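Local coordinates for protein alanine racemase (Corynebacterium glutamicum, PDB 2DY3) that belongs to the alanine racemase family, holding covalently bound pyridoxal-5'-phosphate in a TIM-barrel-like N-terminal domain that is joined to a C-terminal domain rich in strands, at residues Ala31-Asn36 with Pro47-His52; Ala60-Ala65 with Ile96-Ile101; Met66-Ile71 with Gln75-Trp80; Ala90-Asn95 with Thr112-Ile117. One frame throughout, in Å; residues are numbered along the deposited sequence.

How the contacts relate
Taken from the N terminus, the four contacts trace how a run of beta-alpha units is folded against one parallel sheet. Contact 1 closes first, returning helix 42-50 to strand 28-32 after a short, mostly helical connection. Contact 2 then opens at residues 60-65 and closes at strand 97-100. Nested inside that loop, contact 3 sets the rest of helix 62-70 against strand 76-81. Contact 4 crosses contact 2: its first segment, at the end of helix 88-92, lies within the loop, and its second, leading into strand 117-122, lies beyond it. Contacts 1 and 3 both reach pyridoxal-5'-phosphate, while contact 4 packs nearer the periphery.

Contact 1 (Ala31-Asn36 with Pro47-His52); sequences AVVKAN and PVIAAH. With PLP (pyridoxal-5'-phosphate), chain F.
Two torsions of Ile49 set the reach of this contact toward Ala31 and Val33. Its CG1 arm lies anti to the carbonyl carbon (chi1 -70°) and CD1 continues that arm fully extended (chi2 -179°), which splits the side chain into two separate apolar contacts. The branch methyl CG2 meets Ala31 CB at 3.6 Å, while Ile49 CD1, at the far end, comes within 4.0 Å of Val33 CG1. Val33 and Ile49 run past each other in opposite directions, and no hydrogen bond joins the two segments.

The intervening residue, Val32, faces away from the helix and toward pyridoxal-5'-phosphate, with its CG2 3.6 Å from C6 of that group. Two residues on, Lys34, extended beyond CG, ends in a covalent bond of 1.3 Å from NZ to C4A of pyridoxal-5'-phosphate, consistent with the internal aldimine of this enzyme class. Ala31 and Val33 thus face the helix, while Val32 and Lys34 serve pyridoxal-5'-phosphate.

Around this joint, strand 28-32 is covered by helix 42-50, Phe57 of strand 56-59 touches both Ala31 and Ile49, and Ile13 and Thr17 of helix 10-24 pack against Ile49.

Contact 2 (Ala60-Ala65 with Ile96-Ile101); sequences ATLAEA and IDLAVI
Apolar packing alone joins Ala65 to Ile96 and Leu62 to Leu98. The single methyl of Ala65 is met by both ends of a branched side chain: its CB lies 3.6 Å from Ile96 CG2 and also 3.6 Å from Ile96 CD1. With CG1 beside the backbone N (chi1 -68°), which leaves CG2 anti to it, Ile96 sets both its branch methyl and the end of its extended arm against the methyl. One helical turn earlier, Leu62 CD1 approaches Leu98 CD2 at 3.6 Å, the two side chains crossing at about a right angle. Leu62 reaches this position with chi1 at -105°, away from the staggered values, which suggests some torsional cost.

No hydrogen bond crosses between the segments; at the start of the helix, Thr61 and Glu64 form a capping box. Glu64 N donates to Thr61 OG1 (3.2 Å), and Thr61 N returns a nearly straight bond of 3.0 Å to Glu64 OE1, arriving from above the carboxylate plane. Ala60 N adds a second bond to the same oxygen.

A charged interaction takes up the other carboxylate oxygen: Glu64 OE2 pairs with Arg355 of the second subunit and also accepts from Ala35 N, so the cap extends to the dimer interface.

Strand 76-81, the sheet neighbour of strand 97-100, also lies under the helix, with Val77 against Ala65 and Cys79 against Leu62, while Ala91 of helix 88-92 packs on both Leu62 and Ile96.

Contact 3 (Met66-Ile71 with Gln75-Trp80); sequences MQLRDI and QEVLCW. With PLP (pyridoxal-5'-phosphate), chain F.
Gln75 presents its backbone oxygen to the end of Arg69, whose NH1 and NH2 both donate to it. The NH1 bond to Gln75 O is the shorter at 2.7 Å, that from NH2 to the same oxygen being 3.1 Å; the acceptor lies in the guanidinium plane for both. Arg69 reaches it through a bend at chi2 (-72°), and its rotation is fixed further by Ile73 O on NH1, Asn95 O on NH2 and Arg94 O on NE. One side chain thereby gathers the carbonyls of two loops.

At Glu76 the CA lies near the guanidinium edge, but the carboxylate turns elsewhere, to a salt bridge with Arg118. Val77 then divides its methyls: CG2 sits over a guanidinium face, 3.5 Å from Arg69 NH1, and CG1 is 4.0 Å from Leu68 CD1. Farther along, Trp80 belongs to the pyridoxal-5'-phosphate pocket, with the ligand's methyl C2A over one ring face, 3.5 Å from Trp80 CE2.

In this beta-alpha-beta unit of strand 56-59, helix 62-70 and strand 76-81, helix 66-70 runs nearly antiparallel to strand 76-80 (158°, axes 9.6 Å apart), and Leu68 also packs on Phe57 and Val59 of the first strand.

Contact 4 (Ala90-Asn95 with Thr112-Ile117); sequences AAIDRN and TDAEHI
Ile92 forms the whole of the direct contact, meeting Ile117 first and Ala114 and Thr112 beside it. With CG1 beside the backbone N (chi1 -63°), the branch methyl CG2 lies anti to it and comes 3.9 Å from Ile117 CG1 and 4.2 Å from Ala114 CB. The other arm ends in Ile92 CD1, which is 3.9 Å from Ile117 CG2 and 4.2 Å from Thr112 CG2. The two isoleucines meet at a slant, each offering more than one carbon to the other.

A water forms the next layer, donating to Ile92 O (3.0 Å) and to His116 O (2.9 Å). This bridge supplies the polar link that the direct contact lacks, and it joins carbonyls of both segments near the C-terminal end of helix 88-92.

Farther out, a Schellman motif positions that helix end: Asn95, with positive phi, is the C-prime residue, Ile96 N bonds to Ala91 O, and Asn95 N bonds to Ile92 O. In segment 112-117, Thr112 OG1 is hydrogen-bonded to Ala108 O of helix 103-110, and Asp113 centres an inverse gamma turn.

Helix 88-92 is thus packed against the loop after helix 103-110 and the first residue of strand 117-122, while its residues Ala90 and Ala91 touch Met66 and Leu62 of helix 62-70.

Contact 1 (Ala31-Asn36 with Pro47-His52)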
loop_
_atom_site.group_PDB
_atom_site.type_symbol
_atom_site.label_atom_id
_atom_site.label_comp_id
_atom_site.label_asym_id
_atom_site.label_seq_id
_atom_site.Cartn_x
_atom_site.Cartn_y
_atom_site.Cartn_z
ATOM N N ALA B 31 10.001 -21.629 -1.351
ATOM C CA ALA B 31 9.717 -20.436 -0.562
ATOM C C ALA B 31 8.772 -19.503 -1.312
ATOM O O ALA B 31 9.092 -19.024 -2.400
ATOM C CB ALA B 31 11.020 -19.704 -0.234
ATOM N N VAL B 32 7.605 -19.240 -0.733
ATOM C CA VAL B 32 6.657 -18.349 -1.391
ATOM C C VAL B 32 7.007 -16.905 -1.059
ATOM O O VAL B 32 6.834 -16.458 0.073
ATOM C CB VAL B 32 5.201 -18.652 -0.964
ATOM C CG1 VAL B 32 4.246 -17.654 -1.614
ATOM C CG2 VAL B 32 4.834 -20.066 -1.372
ATOM N N VAL B 33 7.500 -16.177 -2.056
ATOM C CA VAL B 33 7.889 -14.790 -1.850
ATOM C C VAL B 33 7.161 -13.785 -2.724
ATOM O O VAL B 33 7.724 -12.759 -3.106
ATOM C CB VAL B 33 9.415 -14.609 -2.030
ATOM C CG1 VAL B 33 10.145 -15.476 -1.029
ATOM C CG2 VAL B 33 9.833 -14.962 -3.456
ATOM N N LYS B 34 5.900 -14.080 -3.027
ATOM C CA LYS B 34 5.066 -13.185 -3.827
ATOM C C LYS B 34 4.842 -11.880 -3.037
ATOM O O LYS B 34 5.205 -11.779 -1.858
ATOM C CB LYS B 34 3.714 -13.857 -4.107
ATOM C CG LYS B 34 2.856 -14.027 -2.854
ATOM C CD LYS B 34 1.842 -15.173 -2.952
ATOM C CE LYS B 34 0.868 -15.035 -1.798
ATOM N NZ LYS B 34 -0.065 -16.140 -1.422
ATOM N N ALA B 35 4.246 -10.883 -3.686
ATOM C CA ALA B 35 3.970 -9.599 -3.036
ATOM C C ALA B 35 5.239 -8.966 -2.463
ATOM O O ALA B 35 5.222 -8.379 -1.379
ATOM C CB ALA B 35 2.941 -9.796 -1.931
ATOM N N ASN B 36 6.337 -9.088 -3.200
ATOM C CA ASN B 36 7.618 -8.539 -2.772
ATOM C C ASN B 36 8.032 -9.139 -1.434
ATOM O O ASN B 36 8.375 -8.422 -0.493
ATOM C CB ASN B 36 7.538 -7.012 -2.671
ATOM C CG ASN B 36 8.896 -6.369 -2.471
ATOM O OD1 ASN B 36 9.929 -6.958 -2.792
ATOM N ND2 ASN B 36 8.904 -5.148 -1.955
ATOM N N PRO B 47 17.442 -13.811 -1.801
ATOM C CA PRO B 47 18.815 -14.327 -1.804
ATOM C C PRO B 47 19.193 -14.967 -0.469
ATOM O O PRO B 47 19.917 -15.962 -0.420
ATOM C CB PRO B 47 19.646 -13.087 -2.117
ATOM C CG PRO B 47 18.736 -12.276 -2.957
ATOM C CD PRO B 47 17.414 -12.402 -2.226
ATOM N N VAL B 48 18.696 -14.404 0.622
ATOM C CA VAL B 48 19.000 -14.961 1.927
ATOM C C VAL B 48 18.331 -16.319 2.062
ATOM O O VAL B 48 18.938 -17.286 2.532
ATOM C CB VAL B 48 18.519 -14.031 3.053
ATOM C CG1 VAL B 48 18.608 -14.750 4.386
ATOM C CG2 VAL B 48 19.373 -12.761 3.072
ATOM N N ILE B 49 17.077 -16.398 1.629
ATOM C CA ILE B 49 16.353 -17.651 1.703
ATOM C C ILE B 49 17.027 -18.696 0.825
ATOM O O ILE B 49 17.068 -19.883 1.166
ATOM C CB ILE B 49 14.894 -17.473 1.252
ATOM C CG1 ILE B 49 14.137 -16.646 2.291
ATOM C CG2 ILE B 49 14.240 -18.825 1.050
ATOM C CD1 ILE B 49 12.685 -16.430 1.971
ATOM N N ALA B 50 17.562 -18.247 -0.307
ATOM C CA ALA B 50 18.227 -19.156 -1.233
ATOM C C ALA B 50 19.505 -19.704 -0.613
ATOM O O ALA B 50 19.803 -20.895 -0.716
ATOM C CB ALA B 50 18.550 -18.428 -2.538
ATOM N N ALA B 51 20.253 -18.821 0.037
ATOM C CA ALA B 51 21.517 -19.185 0.666
ATOM C C ALA B 51 21.347 -20.090 1.878
ATOM O O ALA B 51 22.334 -20.559 2.440
ATOM C CB ALA B 51 22.279 -17.920 1.056
ATOM N N HIS B 52 20.106 -20.345 2.290
ATOM C CA HIS B 52 19.904 -21.215 3.441
ATOM C C HIS B 52 19.083 -22.474 3.230
ATOM O O HIS B 52 18.515 -23.013 4.179
ATOM C CB HIS B 52 19.356 -20.419 4.630
ATOM C CG HIS B 52 20.371 -19.508 5.242
ATOM N ND1 HIS B 52 20.596 -18.227 4.783
ATOM C CD2 HIS B 52 21.300 -19.731 6.202
ATOM C CE1 HIS B 52 21.621 -17.703 5.431
ATOM N NE2 HIS B 52 22.067 -18.594 6.297
HETATM N N1 PLP F . 0.749 -21.274 -2.301
HETATM C C2 PLP F . -0.041 -20.404 -3.057
HETATM C C2A PLP F . -0.665 -20.899 -4.351
HETATM C C3 PLP F . -0.244 -19.084 -2.589
HETATM O O3 PLP F . -1.026 -18.210 -3.316
HETATM C C4 PLP F . 0.365 -18.665 -1.365
HETATM C C4A PLP F . 0.149 -17.244 -0.784
HETATM C C5 PLP F . 1.156 -19.607 -0.619
HETATM C C6 PLP F . 1.337 -20.892 -1.105
HETATM C C5A PLP F . 1.807 -19.264 0.686
HETATM O O4P PLP F . 0.903 -19.447 1.768
HETATM P P PLP F . 1.223 -19.181 3.336
HETATM O O1P PLP F . 1.719 -17.818 3.488
HETATM O O2P PLP F . -0.090 -19.387 3.946
HETATM O O3P PLP F . 2.240 -20.207 3.656
#

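Contact 2 (Ala60-Ala65 with Ile96-Ile101)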
loop_
_atom_site.group_PDB
_atom_site.type_symbol
_atom_site.label_atom_id
_atom_site.label_comp_id
_atom_site.label_asym_id
_atom_site.label_seq_id
_atom_site.Cartn_x
_atom_site.Cartn_y
_atom_site.Cartn_z
ATOM N N ALA B 60 3.235 -15.171 -7.494
ATOM C CA ALA B 60 1.949 -15.083 -8.165
ATOM C C ALA B 60 2.059 -14.720 -9.634
ATOM O O ALA B 60 1.569 -15.450 -10.494
ATOM C CB ALA B 60 1.060 -14.067 -7.464
ATOM N N THR B 61 2.717 -13.600 -9.923
ATOM C CA THR B 61 2.794 -13.117 -11.293
ATOM C C THR B 61 4.069 -13.354 -12.097
ATOM O O THR B 61 5.119 -13.690 -11.563
ATOM C CB THR B 61 2.488 -11.601 -11.343
ATOM O OG1 THR B 61 3.577 -10.870 -10.761
ATOM C CG2 THR B 61 1.212 -11.289 -10.569
ATOM N N LEU B 62 3.930 -13.161 -13.404
ATOM C CA LEU B 62 5.008 -13.300 -14.368
ATOM C C LEU B 62 6.098 -12.311 -13.998
ATOM O O LEU B 62 7.282 -12.646 -13.983
ATOM C CB LEU B 62 4.478 -12.966 -15.762
ATOM C CG LEU B 62 4.192 -14.034 -16.819
ATOM C CD1 LEU B 62 3.940 -15.401 -16.199
ATOM C CD2 LEU B 62 3.009 -13.560 -17.657
ATOM N N ALA B 63 5.680 -11.084 -13.701
ATOM C CA ALA B 63 6.604 -10.024 -13.340
ATOM C C ALA B 63 7.396 -10.347 -12.076
ATOM O O ALA B 63 8.581 -10.036 -11.999
ATOM C CB ALA B 63 5.847 -8.696 -13.184
ATOM N N GLU B 64 6.754 -10.966 -11.086
ATOM C CA GLU B 64 7.461 -11.323 -9.850
ATOM C C GLU B 64 8.463 -12.432 -10.132
ATOM O O GLU B 64 9.586 -12.414 -9.633
ATOM C CB GLU B 64 6.486 -11.796 -8.770
ATOM C CG GLU B 64 5.511 -10.725 -8.295
ATOM C CD GLU B 64 4.520 -11.262 -7.284
ATOM O OE1 GLU B 64 4.048 -12.398 -7.473
ATOM O OE2 GLU B 64 4.209 -10.549 -6.303
ATOM N N ALA B 65 8.051 -13.407 -10.932
ATOM C CA ALA B 65 8.943 -14.507 -11.274
ATOM C C ALA B 65 10.160 -13.963 -12.025
ATOM O O ALA B 65 11.294 -14.348 -11.744
ATOM C CB ALA B 65 8.209 -15.534 -12.127
ATOM N N ILE B 96 11.169 -20.014 -16.235
ATOM C CA ILE B 96 10.168 -19.849 -15.192
ATOM C C ILE B 96 9.063 -20.876 -15.431
ATOM O O ILE B 96 8.516 -20.964 -16.530
ATOM C CB ILE B 96 9.551 -18.425 -15.224
ATOM C CG1 ILE B 96 10.612 -17.398 -14.825
ATOM C CG2 ILE B 96 8.344 -18.355 -14.286
ATOM C CD1 ILE B 96 10.205 -15.956 -15.061
ATOM N N ASP B 97 8.762 -21.678 -14.414
ATOM C CA ASP B 97 7.704 -22.670 -14.536
ATOM C C ASP B 97 6.359 -21.949 -14.497
ATOM O O ASP B 97 6.169 -21.020 -13.714
ATOM C CB ASP B 97 7.762 -23.683 -13.385
ATOM C CG ASP B 97 8.991 -24.572 -13.439
ATOM O OD1 ASP B 97 8.974 -25.625 -12.779
ATOM O OD2 ASP B 97 9.970 -24.224 -14.128
ATOM N N LEU B 98 5.431 -22.380 -15.344
ATOM C CA LEU B 98 4.110 -21.775 -15.393
ATOM C C LEU B 98 3.058 -22.780 -14.971
ATOM O O LEU B 98 3.097 -23.942 -15.380
ATOM C CB LEU B 98 3.788 -21.297 -16.813
ATOM C CG LEU B 98 4.628 -20.168 -17.399
ATOM C CD1 LEU B 98 4.217 -19.930 -18.844
ATOM C CD2 LEU B 98 4.449 -18.906 -16.560
ATOM N N ALA B 99 2.117 -22.335 -14.149
ATOM C CA ALA B 99 1.038 -23.208 -13.709
ATOM C C ALA B 99 -0.051 -23.253 -14.781
ATOM O O ALA B 99 -0.355 -22.238 -15.410
ATOM C CB ALA B 99 0.441 -22.689 -12.402
ATOM N N VAL B 100 -0.621 -24.432 -14.996
ATOM C CA VAL B 100 -1.718 -24.573 -15.940
ATOM C C VAL B 100 -2.948 -24.378 -15.053
ATOM O O VAL B 100 -3.273 -25.253 -14.251
ATOM C CB VAL B 100 -1.759 -25.990 -16.562
ATOM C CG1 VAL B 100 -2.830 -26.051 -17.648
ATOM C CG2 VAL B 100 -0.393 -26.346 -17.136
ATOM N N ILE B 101 -3.628 -23.238 -15.184
ATOM C CA ILE B 101 -4.783 -22.969 -14.335
ATOM C C ILE B 101 -6.154 -23.101 -15.004
ATOM O O ILE B 101 -7.182 -23.033 -14.335
ATOM C CB ILE B 101 -4.673 -21.563 -13.676
ATOM C CG1 ILE B 101 -4.943 -20.470 -14.705
ATOM C CG2 ILE B 101 -3.281 -21.370 -13.081
ATOM C CD1 ILE B 101 -4.991 -19.079 -14.102
#

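Contact 3 (Met66-Ile71 with Gln75-Trp80)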
loop_
_atom_site.group_PDB
_atom_site.type_symbol
_atom_site.label_atom_id
_atom_site.label_comp_id
_atom_site.label_asym_id
_atom_site.label_seq_id
_atom_site.Cartn_x
_atom_site.Cartn_y
_atom_site.Cartn_z
ATOM N N MET B 66 9.923 -13.059 -12.968
ATOM C CA MET B 66 11.016 -12.473 -13.740
ATOM C C MET B 66 11.937 -11.634 -12.853
ATOM O O MET B 66 13.147 -11.574 -13.092
ATOM C CB MET B 66 10.459 -11.649 -14.916
ATOM C CG MET B 66 9.992 -12.526 -16.092
ATOM S SD MET B 66 9.258 -11.669 -17.520
ATOM C CE MET B 66 10.766 -11.168 -18.427
ATOM N N GLN B 67 11.373 -11.008 -11.821
ATOM C CA GLN B 67 12.165 -10.197 -10.894
ATOM C C GLN B 67 13.115 -11.110 -10.105
ATOM O O GLN B 67 14.241 -10.725 -9.780
ATOM C CB GLN B 67 11.247 -9.422 -9.932
ATOM C CG GLN B 67 11.992 -8.619 -8.855
ATOM C CD GLN B 67 11.064 -7.833 -7.937
ATOM O OE1 GLN B 67 9.982 -8.302 -7.582
ATOM N NE2 GLN B 67 11.492 -6.637 -7.536
ATOM N N LEU B 68 12.660 -12.324 -9.804
ATOM C CA LEU B 68 13.497 -13.273 -9.077
ATOM C C LEU B 68 14.722 -13.640 -9.913
ATOM O O LEU B 68 15.839 -13.709 -9.400
ATOM C CB LEU B 68 12.704 -14.536 -8.728
ATOM C CG LEU B 68 11.652 -14.325 -7.636
ATOM C CD1 LEU B 68 10.963 -15.640 -7.312
ATOM C CD2 LEU B 68 12.330 -13.757 -6.398
ATOM N N ARG B 69 14.508 -13.883 -11.201
ATOM C CA ARG B 69 15.613 -14.227 -12.081
ATOM C C ARG B 69 16.550 -13.032 -12.170
ATOM O O ARG B 69 17.765 -13.203 -12.220
ATOM C CB ARG B 69 15.102 -14.614 -13.474
ATOM C CG ARG B 69 14.468 -16.004 -13.543
ATOM C CD ARG B 69 15.499 -17.137 -13.441
ATOM N NE ARG B 69 14.851 -18.448 -13.497
ATOM C CZ ARG B 69 14.820 -19.325 -12.495
ATOM N NH1 ARG B 69 15.409 -19.049 -11.340
ATOM N NH2 ARG B 69 14.171 -20.473 -12.641
ATOM N N ASP B 70 15.976 -11.828 -12.172
ATOM C CA ASP B 70 16.752 -10.588 -12.239
ATOM C C ASP B 70 17.757 -10.446 -11.093
ATOM O O ASP B 70 18.904 -10.057 -11.317
ATOM C CB ASP B 70 15.828 -9.362 -12.225
ATOM C CG ASP B 70 15.290 -9.002 -13.605
ATOM O OD1 ASP B 70 15.739 -9.601 -14.605
ATOM O OD2 ASP B 70 14.422 -8.107 -13.687
ATOM N N ILE B 71 17.336 -10.741 -9.867
ATOM C CA ILE B 71 18.246 -10.613 -8.736
ATOM C C ILE B 71 19.258 -11.753 -8.666
ATOM O O ILE B 71 20.153 -11.745 -7.818
ATOM C CB ILE B 71 17.491 -10.520 -7.393
ATOM C CG1 ILE B 71 16.716 -11.804 -7.128
ATOM C CG2 ILE B 71 16.548 -9.327 -7.410
ATOM C CD1 ILE B 71 15.918 -11.754 -5.846
ATOM N N GLN B 75 17.332 -20.908 -8.527
ATOM C CA GLN B 75 16.505 -22.050 -8.156
ATOM C C GLN B 75 15.242 -22.122 -9.019
ATOM O O GLN B 75 14.888 -21.171 -9.720
ATOM C CB GLN B 75 16.072 -21.960 -6.684
ATOM C CG GLN B 75 17.141 -22.259 -5.637
ATOM C CD GLN B 75 18.274 -21.252 -5.639
ATOM O OE1 GLN B 75 18.068 -20.066 -5.899
ATOM N NE2 GLN B 75 19.478 -21.717 -5.330
ATOM N N GLU B 76 14.570 -23.264 -8.947
ATOM C CA GLU B 76 13.318 -23.497 -9.651
ATOM C C GLU B 76 12.339 -22.396 -9.204
ATOM O O GLU B 76 12.258 -22.084 -8.013
ATOM C CB GLU B 76 12.790 -24.871 -9.247
ATOM C CG GLU B 76 11.483 -25.296 -9.867
ATOM C CD GLU B 76 11.035 -26.651 -9.347
ATOM O OE1 GLU B 76 11.876 -27.575 -9.310
ATOM O OE2 GLU B 76 9.846 -26.798 -8.980
ATOM N N VAL B 77 11.614 -21.807 -10.150
ATOM C CA VAL B 77 10.650 -20.751 -9.843
ATOM C C VAL B 77 9.281 -21.063 -10.454
ATOM O O VAL B 77 9.183 -21.371 -11.638
ATOM C CB VAL B 77 11.129 -19.371 -10.374
ATOM C CG1 VAL B 77 10.022 -18.317 -10.178
ATOM C CG2 VAL B 77 12.393 -18.931 -9.633
ATOM N N LEU B 78 8.231 -20.981 -9.638
ATOM C CA LEU B 78 6.864 -21.251 -10.092
ATOM C C LEU B 78 5.991 -19.997 -10.014
ATOM O O LEU B 78 6.017 -19.265 -9.028
ATOM C CB LEU B 78 6.233 -22.362 -9.252
ATOM C CG LEU B 78 4.775 -22.738 -9.557
ATOM C CD1 LEU B 78 4.613 -23.232 -10.994
ATOM C CD2 LEU B 78 4.341 -23.816 -8.582
ATOM N N CYS B 79 5.216 -19.767 -11.066
ATOM C CA CYS B 79 4.324 -18.615 -11.172
ATOM C C CYS B 79 2.902 -19.146 -11.425
ATOM O O CYS B 79 2.696 -19.989 -12.295
ATOM C CB CYS B 79 4.847 -17.732 -12.323
ATOM S SG CYS B 79 3.681 -16.754 -13.241
ATOM N N TRP B 80 1.915 -18.673 -10.671
ATOM C CA TRP B 80 0.563 -19.192 -10.873
ATOM C C TRP B 80 -0.562 -18.228 -11.250
ATOM O O TRP B 80 -1.715 -18.646 -11.358
ATOM C CB TRP B 80 0.142 -20.036 -9.658
ATOM C CG TRP B 80 0.356 -19.370 -8.340
ATOM C CD1 TRP B 80 -0.410 -18.391 -7.782
ATOM C CD2 TRP B 80 1.441 -19.599 -7.435
ATOM N NE1 TRP B 80 0.135 -17.991 -6.584
ATOM C CE2 TRP B 80 1.273 -18.717 -6.350
ATOM C CE3 TRP B 80 2.543 -20.463 -7.439
ATOM C CZ2 TRP B 80 2.163 -18.671 -5.281
ATOM C CZ3 TRP B 80 3.427 -20.415 -6.376
ATOM C CH2 TRP B 80 3.234 -19.526 -5.312
HETATM N N1 PLP F . 0.749 -21.274 -2.301
HETATM C C2 PLP F . -0.041 -20.404 -3.057
HETATM C C2A PLP F . -0.665 -20.899 -4.351
HETATM C C3 PLP F . -0.244 -19.084 -2.589
HETATM O O3 PLP F . -1.026 -18.210 -3.316
HETATM C C4 PLP F . 0.365 -18.665 -1.365
HETATM C C4A PLP F . 0.149 -17.244 -0.784
HETATM C C5 PLP F . 1.156 -19.607 -0.619
HETATM C C6 PLP F . 1.337 -20.892 -1.105
HETATM C C5A PLP F . 1.807 -19.264 0.686
HETATM O O4P PLP F . 0.903 -19.447 1.768
HETATM P P PLP F . 1.223 -19.181 3.336
HETATM O O1P PLP F . 1.719 -17.818 3.488
HETATM O O2P PLP F . -0.090 -19.387 3.946
HETATM O O3P PLP F . 2.240 -20.207 3.656
#

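Contact 4 (Ala90-Asn95 with Thr112-Ile117)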
loop_
_atom_site.group_PDB
_atom_site.type_symbol
_atom_site.label_atom_id
_atom_site.label_comp_id
_atom_site.label_asym_id
_atom_site.label_seq_id
_atom_site.Cartn_x
_atom_site.Cartn_y
_atom_site.Cartn_z
ATOM N N ALA B 90 7.933 -14.835 -22.491
ATOM C CA ALA B 90 9.082 -14.145 -21.913
ATOM C C ALA B 90 9.515 -14.853 -20.633
ATOM O O ALA B 90 10.701 -14.887 -20.306
ATOM C CB ALA B 90 8.726 -12.696 -21.611
ATOM N N ALA B 91 8.550 -15.417 -19.912
ATOM C CA ALA B 91 8.848 -16.121 -18.671
ATOM C C ALA B 91 9.487 -17.466 -19.002
ATOM O O ALA B 91 10.500 -17.852 -18.406
ATOM C CB ALA B 91 7.577 -16.322 -17.866
ATOM N N ILE B 92 8.887 -18.175 -19.953
ATOM C CA ILE B 92 9.413 -19.462 -20.383
ATOM C C ILE B 92 10.885 -19.304 -20.761
ATOM O O ILE B 92 11.721 -20.127 -20.385
ATOM C CB ILE B 92 8.657 -20.005 -21.610
ATOM C CG1 ILE B 92 7.192 -20.267 -21.253
ATOM C CG2 ILE B 92 9.319 -21.294 -22.094
ATOM C CD1 ILE B 92 6.339 -20.716 -22.431
ATOM N N ASP B 93 11.191 -18.241 -21.501
ATOM C CA ASP B 93 12.558 -17.965 -21.931
ATOM C C ASP B 93 13.510 -17.778 -20.749
ATOM O O ASP B 93 14.724 -17.963 -20.884
ATOM C CB ASP B 93 12.615 -16.701 -22.799
ATOM C CG ASP B 93 11.857 -16.841 -24.102
ATOM O OD1 ASP B 93 11.739 -17.974 -24.610
ATOM O OD2 ASP B 93 11.395 -15.806 -24.630
ATOM N N ARG B 94 12.954 -17.400 -19.601
ATOM C CA ARG B 94 13.747 -17.174 -18.397
ATOM C C ARG B 94 13.698 -18.371 -17.441
ATOM O O ARG B 94 13.978 -18.243 -16.246
ATOM C CB ARG B 94 13.251 -15.909 -17.689
ATOM C CG ARG B 94 13.349 -14.652 -18.548
ATOM C CD ARG B 94 14.439 -13.726 -18.045
ATOM N NE ARG B 94 13.922 -12.766 -17.082
ATOM C CZ ARG B 94 14.668 -12.094 -16.212
ATOM N NH1 ARG B 94 15.982 -12.276 -16.166
ATOM N NH2 ARG B 94 14.096 -11.220 -15.402
ATOM N N ASN B 95 13.343 -19.533 -17.978
ATOM C CA ASN B 95 13.261 -20.759 -17.190
ATOM C C ASN B 95 12.321 -20.623 -15.997
ATOM O O ASN B 95 12.631 -21.052 -14.888
ATOM C CB ASN B 95 14.657 -21.185 -16.717
ATOM C CG ASN B 95 14.643 -22.512 -15.972
ATOM O OD1 ASN B 95 13.993 -23.474 -16.397
ATOM N ND2 ASN B 95 15.370 -22.573 -14.860
ATOM N N THR B 112 2.659 -23.080 -28.104
ATOM C CA THR B 112 3.856 -22.242 -28.030
ATOM C C THR B 112 5.064 -23.017 -28.541
ATOM O O THR B 112 5.348 -24.122 -28.063
ATOM C CB THR B 112 4.174 -21.808 -26.587
ATOM O OG1 THR B 112 3.180 -20.890 -26.122
ATOM C CG2 THR B 112 5.549 -21.145 -26.535
ATOM N N ASP B 113 5.783 -22.432 -29.494
ATOM C CA ASP B 113 6.956 -23.095 -30.058
ATOM C C ASP B 113 8.233 -22.737 -29.313
ATOM O O ASP B 113 8.974 -21.837 -29.711
ATOM C CB ASP B 113 7.109 -22.752 -31.545
ATOM C CG ASP B 113 8.293 -23.460 -32.192
ATOM O OD1 ASP B 113 9.006 -24.212 -31.487
ATOM O OD2 ASP B 113 8.510 -23.269 -33.405
ATOM N N ALA B 114 8.469 -23.457 -28.222
ATOM C CA ALA B 114 9.651 -23.287 -27.394
ATOM C C ALA B 114 10.186 -24.694 -27.164
ATOM O O ALA B 114 9.415 -25.648 -27.110
ATOM C CB ALA B 114 9.282 -22.638 -26.067
ATOM N N GLU B 115 11.502 -24.813 -27.031
ATOM C CA GLU B 115 12.157 -26.105 -26.839
ATOM C C GLU B 115 11.603 -26.990 -25.726
ATOM O O GLU B 115 11.100 -28.084 -25.993
ATOM C CB GLU B 115 13.661 -25.892 -26.628
ATOM C CG GLU B 115 13.992 -24.776 -25.643
ATOM C CD GLU B 115 15.483 -24.523 -25.507
ATOM O OE1 GLU B 115 16.197 -25.409 -24.989
ATOM O OE2 GLU B 115 15.941 -23.435 -25.921
ATOM N N HIS B 116 11.696 -26.529 -24.483
ATOM C CA HIS B 116 11.218 -27.324 -23.351
ATOM C C HIS B 116 10.524 -26.463 -22.297
ATOM O O HIS B 116 11.173 -25.749 -21.538
ATOM C CB HIS B 116 12.401 -28.075 -22.738
ATOM C CG HIS B 116 12.078 -28.787 -21.465
ATOM N ND1 HIS B 116 11.890 -28.126 -20.272
ATOM C CD2 HIS B 116 11.925 -30.105 -21.194
ATOM C CE1 HIS B 116 11.637 -29.005 -19.320
ATOM N NE2 HIS B 116 11.652 -30.213 -19.852
ATOM N N ILE B 117 9.199 -26.554 -22.248
ATOM C CA ILE B 117 8.396 -25.762 -21.323
ATOM C C ILE B 117 7.996 -26.500 -20.041
ATOM O O ILE B 117 7.263 -27.485 -20.089
ATOM C CB ILE B 117 7.111 -25.267 -22.033
ATOM C CG1 ILE B 117 7.490 -24.484 -23.292
ATOM C CG2 ILE B 117 6.288 -24.399 -21.093
ATOM C CD1 ILE B 117 6.329 -24.238 -24.231
HETATM O O HOH W 1 12.118 -23.013 -21.035
#